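Local coordinates for putative sugar binding protein (Bacteroides vulgatus ATCC 8482, PDB 3KEZ) that probably binds sugars at the bacterial outer membrane as a calcium-containing, SusD-like nutrient-binding protein, at residues Y319-Q322 with N326-D329; M272-L275 with G280-D283; T33-D38 with T263-G268; L334-E339 with V393-R398. All coordinates share one frame; numbering follows the deposited sequence.

Contact 1: residues Y319-Q322 with N326-D329; sequences YQPQ and NITD. With CA (calcium ion), chain C.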
loop_
_atom_site.group_PDB
_atom_site.type_symbol
_atom_site.label_atom_id
_atom_site.label_comp_id
_atom_site.label_asym_id
_atom_site.label_seq_id
_atom_site.Cartn_x
_atom_site.Cartn_y
_atom_site.Cartn_z
ATOM N N TYR A 319 -10.373 -8.473 5.066
ATOM C CA TYR A 319 -11.370 -7.833 4.227
ATOM C C TYR A 319 -12.747 -8.345 4.637
ATOM O O TYR A 319 -13.340 -9.209 3.998
ATOM C CB TYR A 319 -11.028 -8.109 2.779
ATOM C CG TYR A 319 -9.662 -7.527 2.492
ATOM C CD1 TYR A 319 -9.498 -6.155 2.251
ATOM C CD2 TYR A 319 -8.514 -8.319 2.552
ATOM C CE1 TYR A 319 -8.230 -5.602 2.058
ATOM C CE2 TYR A 319 -7.231 -7.764 2.365
ATOM C CZ TYR A 319 -7.101 -6.426 2.101
ATOM O OH TYR A 319 -5.834 -5.921 1.881
ATOM N N GLN A 320 -13.221 -7.794 5.748
ATOM C CA GLN A 320 -14.469 -8.231 6.374
ATOM C C GLN A 320 -15.559 -7.305 5.865
ATOM O O GLN A 320 -15.418 -6.096 5.901
ATOM C CB GLN A 320 -14.352 -8.206 7.915
ATOM C CG GLN A 320 -13.259 -9.188 8.417
ATOM C CD GLN A 320 -13.027 -9.163 9.906
ATOM O OE1 GLN A 320 -13.758 -8.497 10.626
ATOM N NE2 GLN A 320 -11.997 -9.906 10.383
ATOM N N PRO A 321 -16.624 -7.876 5.327
ATOM C CA PRO A 321 -17.676 -6.984 4.855
ATOM C C PRO A 321 -18.311 -6.214 6.020
ATOM O O PRO A 321 -18.333 -6.706 7.161
ATOM C CB PRO A 321 -18.690 -7.953 4.241
ATOM C CG PRO A 321 -18.501 -9.233 5.020
ATOM C CD PRO A 321 -17.031 -9.291 5.324
ATOM N N GLN A 322 -18.787 -5.015 5.728
ATOM C CA GLN A 322 -19.608 -4.242 6.671
ATOM C C GLN A 322 -21.004 -4.873 6.744
ATOM O O GLN A 322 -21.322 -5.769 5.968
ATOM C CB GLN A 322 -19.641 -2.754 6.261
ATOM C CG GLN A 322 -18.347 -1.982 6.649
ATOM C CD GLN A 322 -17.077 -2.478 5.899
ATOM O OE1 GLN A 322 -17.107 -2.790 4.683
ATOM N NE2 GLN A 322 -15.956 -2.543 6.625
ATOM N N ASN A 326 -21.849 -8.322 1.021
ATOM C CA ASN A 326 -21.118 -9.496 0.559
ATOM C C ASN A 326 -19.613 -9.257 0.820
ATOM O O ASN A 326 -19.178 -8.123 0.900
ATOM C CB ASN A 326 -21.382 -9.680 -0.946
ATOM C CG ASN A 326 -20.849 -10.992 -1.488
ATOM O OD1 ASN A 326 -19.687 -11.087 -1.915
ATOM N ND2 ASN A 326 -21.716 -12.005 -1.524
ATOM N N ILE A 327 -18.827 -10.315 0.950
ATOM C CA ILE A 327 -17.355 -10.146 1.063
ATOM C C ILE A 327 -16.787 -9.357 -0.128
ATOM O O ILE A 327 -15.754 -8.690 -0.013
ATOM C CB ILE A 327 -16.607 -11.480 1.191
ATOM C CG1 ILE A 327 -16.960 -12.447 0.045
ATOM C CG2 ILE A 327 -16.879 -12.109 2.564
ATOM C CD1 ILE A 327 -16.072 -13.682 -0.019
ATOM N N THR A 328 -17.438 -9.441 -1.283
ATOM C CA THR A 328 -17.000 -8.671 -2.424
ATOM C C THR A 328 -16.801 -7.171 -2.127
ATOM O O THR A 328 -15.904 -6.529 -2.684
ATOM C CB THR A 328 -17.997 -8.819 -3.582
ATOM O OG1 THR A 328 -17.981 -10.176 -4.041
ATOM C CG2 THR A 328 -17.633 -7.905 -4.700
ATOM N N ASP A 329 -17.630 -6.617 -1.246
ATOM C CA ASP A 329 -17.654 -5.192 -1.035
ATOM C C ASP A 329 -16.955 -4.759 0.242
ATOM O O ASP A 329 -17.136 -3.620 0.689
ATOM C CB ASP A 329 -19.089 -4.711 -1.100
ATOM C CG ASP A 329 -19.706 -4.999 -2.442
ATOM O OD1 ASP A 329 -18.991 -4.790 -3.451
ATOM O OD2 ASP A 329 -20.865 -5.469 -2.490
HETATM CA CA CA C . -17.887 -2.059 2.294
HETATM O O HOH W 1 -19.188 -0.210 3.569
#
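Gln-322 and Asp-329 meet through a shared calcium ion. The side-chain OE1 of Gln-322 lies 2.6 Å from the calcium, and the backbone O of Asp-329 reaches the ion at 2.4 Å. A water also coordinates the metal, and Asn-261 O, Glu-325 OE1 and Asn-331 OD1 are further protein ligands. A bend at chi2 (65°) folds the Gln-322 chain back so that its amide oxygen turns in to the metal. Because Asp-329 gives its carbonyl, its carboxylate can bond elsewhere, and OD1 is hydrogen-bonded to Ser-266 OG.

Behind the ligands, the pyrrolidine of Pro-321 lies alongside Ile-327, CD standing 3.9 Å from the CG2 methyl, while Pro-321 CB rests 3.4 Å from Asn-326 O. The chain leading to Asp-329 starts with an Asx turn: Asn-326 OD1 accepts from both Thr-328 N (2.9 Å, N-H...O 167°) and Thr-328 OG1. A backbone bond from Asp-329 N to Asn-326 O spans the short 3-10 segment 327-328.

Both segments belong to the loop joining strands 313-316 and 332-336, while Asn-261 comes from the chain after strand 255-259. Helix 272-275 packs beside the loop, Tyr-274 against Ile-327 and Thr-328, and Tyr-319 touches the start of strand 332-336.

Contact 2: residues M272-L275 with G280-D283; sequences MGYL and GYDD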
loop_
_atom_site.group_PDB
_atom_site.type_symbol
_atom_site.label_atom_id
_atom_site.label_comp_id
_atom_site.label_asym_id
_atom_site.label_seq_id
_atom_site.Cartn_x
_atom_site.Cartn_y
_atom_site.Cartn_z
HETATM N N MSE A 272 -10.129 -7.649 -3.112
HETATM C CA MSE A 272 -9.417 -8.353 -2.015
HETATM C C MSE A 272 -10.358 -9.193 -1.172
HETATM O O MSE A 272 -10.003 -10.308 -0.752
HETATM C CB MSE A 272 -8.628 -7.368 -1.143
HETATM C CG MSE A 272 -7.503 -6.631 -1.881
HETATM SE SE MSE A 272 -6.165 -7.877 -2.425
HETATM C CE MSE A 272 -5.221 -8.170 -0.717
ATOM N N GLY A 273 -11.569 -8.668 -0.945
ATOM C CA GLY A 273 -12.571 -9.346 -0.155
ATOM C C GLY A 273 -12.933 -10.695 -0.736
ATOM O O GLY A 273 -13.148 -11.652 0.008
ATOM N N TYR A 274 -13.015 -10.769 -2.063
ATOM C CA TYR A 274 -13.323 -12.037 -2.731
ATOM C C TYR A 274 -12.065 -12.891 -2.981
ATOM O O TYR A 274 -12.146 -14.115 -2.996
ATOM C CB TYR A 274 -14.053 -11.777 -4.039
ATOM C CG TYR A 274 -15.094 -12.802 -4.411
ATOM C CD1 TYR A 274 -16.343 -12.828 -3.793
ATOM C CD2 TYR A 274 -14.840 -13.728 -5.415
ATOM C CE1 TYR A 274 -17.314 -13.784 -4.167
ATOM C CE2 TYR A 274 -15.795 -14.673 -5.779
ATOM C CZ TYR A 274 -17.021 -14.688 -5.165
ATOM O OH TYR A 274 -17.929 -15.627 -5.569
ATOM N N LEU A 275 -10.899 -12.275 -3.177
ATOM C CA LEU A 275 -9.697 -13.096 -3.446
ATOM C C LEU A 275 -9.206 -13.800 -2.176
ATOM O O LEU A 275 -8.712 -14.930 -2.233
ATOM C CB LEU A 275 -8.568 -12.264 -4.056
ATOM C CG LEU A 275 -8.848 -11.619 -5.424
ATOM C CD1 LEU A 275 -7.751 -10.610 -5.739
ATOM C CD2 LEU A 275 -8.968 -12.682 -6.490
ATOM N N GLY A 280 -14.868 -17.043 -1.637
ATOM C CA GLY A 280 -14.704 -16.157 -2.796
ATOM C C GLY A 280 -14.026 -16.931 -3.920
ATOM O O GLY A 280 -14.566 -17.946 -4.363
ATOM N N TYR A 281 -12.842 -16.488 -4.359
ATOM C CA TYR A 281 -12.102 -17.183 -5.431
ATOM C C TYR A 281 -10.971 -18.111 -4.929
ATOM O O TYR A 281 -10.265 -18.717 -5.741
ATOM C CB TYR A 281 -11.524 -16.182 -6.458
ATOM C CG TYR A 281 -12.470 -15.740 -7.558
ATOM C CD1 TYR A 281 -13.362 -16.632 -8.169
ATOM C CD2 TYR A 281 -12.447 -14.429 -8.023
ATOM C CE1 TYR A 281 -14.249 -16.207 -9.182
ATOM C CE2 TYR A 281 -13.315 -14.007 -9.037
ATOM C CZ TYR A 281 -14.206 -14.896 -9.607
ATOM O OH TYR A 281 -15.049 -14.455 -10.599
ATOM N N ASP A 282 -10.805 -18.249 -3.614
ATOM C CA ASP A 282 -9.751 -19.134 -3.059
ATOM C C ASP A 282 -8.399 -18.839 -3.721
ATOM O O ASP A 282 -7.714 -19.748 -4.212
ATOM C CB ASP A 282 -10.101 -20.608 -3.251
ATOM C CG ASP A 282 -11.529 -20.944 -2.820
ATOM O OD1 ASP A 282 -12.440 -20.672 -3.611
ATOM O OD2 ASP A 282 -11.728 -21.501 -1.716
ATOM N N ASP A 283 -8.047 -17.571 -3.786
ATOM C CA ASP A 283 -7.067 -17.144 -4.783
ATOM C C ASP A 283 -5.676 -17.016 -4.176
ATOM O O ASP A 283 -4.695 -17.484 -4.752
ATOM C CB ASP A 283 -7.500 -15.836 -5.417
ATOM C CG ASP A 283 -6.885 -15.629 -6.774
ATOM O OD1 ASP A 283 -5.777 -15.050 -6.819
ATOM O OD2 ASP A 283 -7.493 -16.092 -7.777
#
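Tyr-281 N donates to Tyr-274 O over 2.8 Å, a nearly straight bond (N-H...O 165°). One step on, Asp-283 N reaches Leu-275 O at 3.1 Å. Two successive carbonyls of the helical turn are thus satisfied by alternate amides of the following loop. Tyr-274 O also receives a CA-H...O contact from Gly-280.

The side chains close round these bonds. Gly-280 CA sits over the centre of the Tyr-274 ring, 3.4 Å from its centroid, as a CH-pi contact; a beta carbon on this residue would collide with Tyr-274 O. The same tyrosine turns its CD2-CE2 edge into the face of Tyr-281 in a T-shaped pair, centroids 4.9 Å apart and planes at 86°. With an alanine in place of Tyr-274, Gly-280 and the face of Tyr-281 would probably lose their aromatic cover, leaving the backbone bonds and the Leu-275 packing to hold this side.

Leu-275 and Asp-283 run side by side, CD2 of the leucine 3.6 Å from CG of the aspartate. The carboxylate is engaged beyond this pair: OD2 accepts from Arg-63 N, and OD1 is hydrogen-bonded to Thr-64 OG1. Arg-63 also makes a cation-pi contact with Tyr-281.

The contact folds the connection between helix 272-275 and strand 284-286 back on the helix, which leans through Met-272 and Leu-275 on helix 43-50.

Contact 3: residues T33-D38 with T263-G268; sequences TMQSSD and TTDSPG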
loop_
_atom_site.group_PDB
_atom_site.type_symbol
_atom_site.label_atom_id
_atom_site.label_comp_id
_atom_site.label_asym_id
_atom_site.label_seq_id
_atom_site.Cartn_x
_atom_site.Cartn_y
_atom_site.Cartn_z
ATOM N N THR A 33 -12.171 5.675 -9.377
ATOM C CA THR A 33 -11.112 4.939 -10.096
ATOM C C THR A 33 -10.232 4.092 -9.165
ATOM O O THR A 33 -9.935 2.922 -9.464
ATOM C CB THR A 33 -10.227 5.916 -10.951
ATOM O OG1 THR A 33 -11.078 6.642 -11.853
ATOM C CG2 THR A 33 -9.125 5.178 -11.736
HETATM N N MSE A 34 -9.835 4.676 -8.037
HETATM C CA MSE A 34 -9.017 3.974 -7.053
HETATM C C MSE A 34 -9.710 2.765 -6.468
HETATM O O MSE A 34 -9.027 1.845 -6.029
HETATM C CB MSE A 34 -8.647 4.918 -5.886
HETATM C CG MSE A 34 -7.773 6.074 -6.328
HETATM SE SE MSE A 34 -7.441 7.381 -4.984
HETATM C CE MSE A 34 -6.210 6.365 -4.016
ATOM N N GLN A 35 -11.052 2.808 -6.384
ATOM C CA GLN A 35 -11.878 1.686 -5.905
ATOM C C GLN A 35 -11.889 0.436 -6.780
ATOM O O GLN A 35 -12.311 -0.631 -6.313
ATOM C CB GLN A 35 -13.346 2.122 -5.700
ATOM C CG GLN A 35 -13.542 2.854 -4.418
ATOM C CD GLN A 35 -14.724 3.763 -4.435
ATOM O OE1 GLN A 35 -15.754 3.472 -5.085
ATOM N NE2 GLN A 35 -14.609 4.877 -3.687
ATOM N N SER A 36 -11.443 0.543 -8.026
ATOM C CA SER A 36 -11.473 -0.609 -8.941
ATOM C C SER A 36 -10.648 -1.760 -8.403
ATOM O O SER A 36 -9.609 -1.546 -7.775
ATOM C CB SER A 36 -10.898 -0.195 -10.329
ATOM O OG SER A 36 -10.764 -1.297 -11.203
ATOM N N SER A 37 -11.064 -2.985 -8.700
ATOM C CA SER A 37 -10.248 -4.147 -8.368
ATOM C C SER A 37 -8.932 -4.156 -9.182
ATOM O O SER A 37 -7.982 -4.829 -8.822
ATOM C CB SER A 37 -11.027 -5.445 -8.562
ATOM O OG SER A 37 -11.375 -5.591 -9.932
ATOM N N ASP A 38 -8.879 -3.391 -10.267
ATOM C CA ASP A 38 -7.629 -3.203 -10.985
ATOM C C ASP A 38 -6.742 -2.157 -10.320
ATOM O O ASP A 38 -5.586 -2.012 -10.708
ATOM C CB ASP A 38 -7.890 -2.810 -12.453
ATOM C CG ASP A 38 -8.293 -4.006 -13.322
ATOM O OD1 ASP A 38 -8.186 -5.160 -12.871
ATOM O OD2 ASP A 38 -8.735 -3.783 -14.457
ATOM N N THR A 263 -22.308 -2.198 -1.562
ATOM C CA THR A 263 -23.207 -3.112 -2.286
ATOM C C THR A 263 -23.684 -2.487 -3.604
ATOM O O THR A 263 -23.784 -3.171 -4.615
ATOM C CB THR A 263 -24.430 -3.528 -1.425
ATOM O OG1 THR A 263 -23.979 -4.245 -0.264
ATOM C CG2 THR A 263 -25.413 -4.396 -2.233
ATOM N N THR A 264 -23.921 -1.178 -3.583
ATOM C CA THR A 264 -24.465 -0.447 -4.728
ATOM C C THR A 264 -23.381 0.245 -5.546
ATOM O O THR A 264 -23.656 1.044 -6.429
ATOM C CB THR A 264 -25.502 0.594 -4.238
ATOM O OG1 THR A 264 -24.896 1.425 -3.240
ATOM C CG2 THR A 264 -26.731 -0.125 -3.655
ATOM N N ASP A 265 -22.137 -0.090 -5.252
ATOM C CA ASP A 265 -20.994 0.504 -5.911
ATOM C C ASP A 265 -19.825 -0.451 -5.716
ATOM O O ASP A 265 -18.894 -0.156 -4.958
ATOM C CB ASP A 265 -20.683 1.831 -5.262
ATOM C CG ASP A 265 -19.494 2.523 -5.904
ATOM O OD1 ASP A 265 -19.325 2.402 -7.146
ATOM O OD2 ASP A 265 -18.755 3.200 -5.156
ATOM N N SER A 266 -19.911 -1.609 -6.371
ATOM C CA SER A 266 -19.089 -2.760 -6.038
ATOM C C SER A 266 -17.874 -2.913 -6.956
ATOM O O SER A 266 -17.990 -2.726 -8.174
ATOM C CB SER A 266 -19.926 -4.043 -6.071
ATOM O OG SER A 266 -19.094 -5.168 -5.929
ATOM N N PRO A 267 -16.707 -3.263 -6.373
ATOM C CA PRO A 267 -15.537 -3.541 -7.191
ATOM C C PRO A 267 -15.571 -4.886 -7.878
ATOM O O PRO A 267 -14.716 -5.153 -8.722
ATOM C CB PRO A 267 -14.378 -3.491 -6.181
ATOM C CG PRO A 267 -15.004 -3.921 -4.914
ATOM C CD PRO A 267 -16.355 -3.231 -4.944
ATOM N N GLY A 268 -16.521 -5.737 -7.526
ATOM C CA GLY A 268 -16.644 -7.052 -8.163
ATOM C C GLY A 268 -15.783 -8.127 -7.522
ATOM O O GLY A 268 -15.039 -7.889 -6.560
HETATM O O HOH W 2 -13.929 -7.253 -9.940
HETATM O O HOH W 3 -13.561 -3.171 -10.165
#
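The amide of Gln-35 and the carboxylate of Asp-265 are the flat groups that meet here, their planes 72° apart and their side chains crossing at about a right angle. Asp-265 CG is anti to the backbone N (chi1 -180°), which carries the carboxylate across to the end of the glutamine. The pyrrolidine of Pro-267 approaches the backbone instead, its CB 3.5 Å from Gln-35 O.

Polar linkage across the rest of the interface is carried by water. Pro-267 O accepts from two waters, at 2.6 Å and 2.7 Å. The first is also hydrogen-bonded to Ser-37 OG, 3.0 Å away, and the second accepts from Ser-37 N at 2.9 Å. The carbonyl is therefore tied to both the side chain and the amide of one serine, although Ser-37 OG itself stays 3.6 Å from Pro-267 O.

Each segment is shaped by its own ST turn: Ser-36 OG accepts from Asp-38 N, and Ser-266 OG accepts from Gly-268 N. Pro-267 touches Asn-261 and Asp-329, both calcium ligands.

This is a hydrated surface junction, joining the chain that leaves helix 20-34 to the loop between strand 255-259 and helix 272-275. It packs the N-terminal helical part of this SusD-family protein against the border of its calcium site.

Contact 4: residues L334-E339 with V393-R398; sequences LIRLSE and VAEGHR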
loop_
_atom_site.group_PDB
_atom_site.type_symbol
_atom_site.label_atom_id
_atom_site.label_comp_id
_atom_site.label_asym_id
_atom_site.label_seq_id
_atom_site.Cartn_x
_atom_site.Cartn_y
_atom_site.Cartn_z
ATOM N N LEU A 334 -6.293 0.767 3.569
ATOM C CA LEU A 334 -5.110 0.987 2.756
ATOM C C LEU A 334 -3.928 1.584 3.526
ATOM O O LEU A 334 -2.797 1.206 3.297
ATOM C CB LEU A 334 -5.486 1.879 1.569
ATOM C CG LEU A 334 -4.589 1.798 0.351
ATOM C CD1 LEU A 334 -4.506 0.348 -0.134
ATOM C CD2 LEU A 334 -5.178 2.716 -0.682
ATOM N N ILE A 335 -4.219 2.531 4.414
ATOM C CA ILE A 335 -3.253 3.141 5.356
ATOM C C ILE A 335 -3.807 3.109 6.809
ATOM O O ILE A 335 -4.908 3.606 7.101
ATOM C CB ILE A 335 -2.915 4.631 4.997
ATOM C CG1 ILE A 335 -2.396 4.745 3.552
ATOM C CG2 ILE A 335 -1.894 5.243 6.031
ATOM C CD1 ILE A 335 -2.217 6.184 3.064
ATOM N N ARG A 336 -3.019 2.513 7.705
ATOM C CA ARG A 336 -3.376 2.298 9.090
ATOM C C ARG A 336 -2.385 2.933 10.069
ATOM O O ARG A 336 -1.171 2.926 9.805
ATOM C CB ARG A 336 -3.407 0.792 9.383
ATOM C CG ARG A 336 -4.503 0.041 8.652
ATOM C CD ARG A 336 -4.891 -1.234 9.390
ATOM N NE ARG A 336 -3.893 -2.287 9.276
ATOM C CZ ARG A 336 -3.265 -2.928 10.274
ATOM N NH1 ARG A 336 -3.456 -2.611 11.540
ATOM N NH2 ARG A 336 -2.408 -3.906 9.984
ATOM N N LEU A 337 -2.903 3.418 11.211
ATOM C CA LEU A 337 -2.052 3.931 12.289
ATOM C C LEU A 337 -0.961 2.952 12.724
ATOM O O LEU A 337 0.139 3.387 13.055
ATOM C CB LEU A 337 -2.856 4.321 13.498
ATOM C CG LEU A 337 -2.145 5.110 14.581
ATOM C CD1 LEU A 337 -1.585 6.496 14.095
ATOM C CD2 LEU A 337 -3.145 5.321 15.741
ATOM N N SER A 338 -1.246 1.642 12.682
ATOM C CA SER A 338 -0.252 0.617 13.003
ATOM C C SER A 338 1.009 0.775 12.149
ATOM O O SER A 338 2.100 0.560 12.647
ATOM C CB SER A 338 -0.826 -0.813 12.831
ATOM O OG SER A 338 -1.781 -1.173 13.806
ATOM N N GLU A 339 0.856 1.147 10.866
ATOM C CA GLU A 339 2.013 1.373 10.003
ATOM C C GLU A 339 2.818 2.608 10.461
ATOM O O GLU A 339 4.064 2.558 10.425
ATOM C CB GLU A 339 1.689 1.473 8.498
ATOM C CG GLU A 339 2.983 1.531 7.625
ATOM C CD GLU A 339 2.789 2.052 6.229
ATOM O OE1 GLU A 339 1.627 2.190 5.804
ATOM O OE2 GLU A 339 3.812 2.284 5.514
ATOM N N VAL A 393 0.510 -8.309 6.768
ATOM C CA VAL A 393 0.180 -9.400 5.861
ATOM C C VAL A 393 -1.173 -9.131 5.133
ATOM O O VAL A 393 -2.186 -8.716 5.762
ATOM C CB VAL A 393 0.232 -10.764 6.581
ATOM C CG1 VAL A 393 -0.815 -10.866 7.695
ATOM C CG2 VAL A 393 0.138 -11.893 5.569
ATOM N N ALA A 394 -1.121 -9.275 3.798
ATOM C CA ALA A 394 -2.291 -9.098 2.865
ATOM C C ALA A 394 -2.676 -7.627 2.617
ATOM O O ALA A 394 -3.723 -7.346 2.013
ATOM C CB ALA A 394 -3.523 -9.940 3.309
ATOM N N GLU A 395 -1.806 -6.700 3.055
ATOM C CA GLU A 395 -2.001 -5.258 2.851
ATOM C C GLU A 395 -0.945 -4.675 1.897
ATOM O O GLU A 395 -0.891 -3.474 1.712
ATOM C CB GLU A 395 -2.018 -4.479 4.177
ATOM C CG GLU A 395 -3.153 -4.874 5.147
ATOM C CD GLU A 395 -2.989 -4.294 6.529
ATOM O OE1 GLU A 395 -3.167 -3.068 6.706
ATOM O OE2 GLU A 395 -2.743 -5.072 7.463
ATOM N N GLY A 396 -0.152 -5.533 1.255
ATOM C CA GLY A 396 0.636 -5.122 0.095
ATOM C C GLY A 396 2.045 -4.614 0.317
ATOM O O GLY A 396 2.608 -3.933 -0.582
ATOM N N HIS A 397 2.644 -4.992 1.448
ATOM C CA HIS A 397 3.976 -4.499 1.845
ATOM C C HIS A 397 5.180 -5.454 1.692
ATOM O O HIS A 397 6.306 -4.997 1.434
ATOM C CB HIS A 397 3.911 -4.082 3.298
ATOM C CG HIS A 397 3.077 -2.866 3.518
ATOM N ND1 HIS A 397 3.619 -1.614 3.727
ATOM C CD2 HIS A 397 1.730 -2.702 3.514
ATOM C CE1 HIS A 397 2.643 -0.734 3.858
ATOM N NE2 HIS A 397 1.488 -1.371 3.750
ATOM N N ARG A 398 4.983 -6.750 1.923
ATOM C CA ARG A 398 6.139 -7.607 2.261
ATOM C C ARG A 398 7.276 -7.606 1.226
ATOM O O ARG A 398 8.418 -7.416 1.613
ATOM C CB ARG A 398 5.703 -9.047 2.554
ATOM C CG ARG A 398 6.817 -10.035 2.895
ATOM C CD ARG A 398 7.582 -9.730 4.159
ATOM N NE ARG A 398 8.653 -10.716 4.361
ATOM C CZ ARG A 398 9.621 -10.614 5.266
ATOM N NH1 ARG A 398 9.700 -9.568 6.108
ATOM N NH2 ARG A 398 10.537 -11.554 5.321
HETATM O O HOH W 4 -2.021 -0.980 5.196
#
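Arg-336 presents the side of its guanidinium to Glu-395, NE and NH2 each taking one carboxylate oxygen. NE points straight at OE1 of Glu-395 (2.8 Å, N-H...O 179°) and almost within the guanidinium plane. The second bond, Arg-336 NH2 to Glu-395 OE2, is also 2.8 Å but more bent, and it uses the syn lone pair of OE2. The two flat groups are twisted 34° apart, and the side chains cross nearly at right angles. A bend at chi3 (-74°) turns the guanidinium side-on to the carboxylate.

Glu-339 and His-397 make the second meeting. The carboxylate comes up at the rim of the imidazole, its OE2 3.6 Å from CE1 of His-397, with the two planes nearly perpendicular. Glu-339 OE2 is salt-bridged to Arg-204 and Arg-388. A water lies within hydrogen-bonding distance of both Leu-334 O and Glu-395 OE1.

The guanidinium continues outward, NH1 to Glu-254 and NH2 to Glu-391, while Glu-395 OE2 also pairs with Lys-318. A leucine in place of Arg-336 would probably leave Glu-395, Glu-254 and Glu-391 without a shared positive mate in a buried setting.

Charges of both signs thus alternate through the interior where strand 332-336 runs into helix 337-350, and their mutual pairing probably offsets the cost of burying them beside the 393-398 loop.

Contact 4 is the buried one, about 6 Å from the chain centre, whereas the centres of the other three lie 17 to 19 Å out. Contacts 1 and 2 are partly buried, and contact 3 is a surface junction. The chemistry changes accordingly: paired charges inside, a metal and aromatic packing farther out, bridging waters at the surface. Strand 332-336 follows the calcium loop of contact 1 and leads into contact 4, and Tyr-319 OH probably bonds to Ala-394 O between them. Contact 1 also touches contact 2, Thr-328 lying against Tyr-274, and contact 3. Contacts 2 and 3 merely adjoin in sequence, and contact 3 is the one with a segment from the N-terminal part.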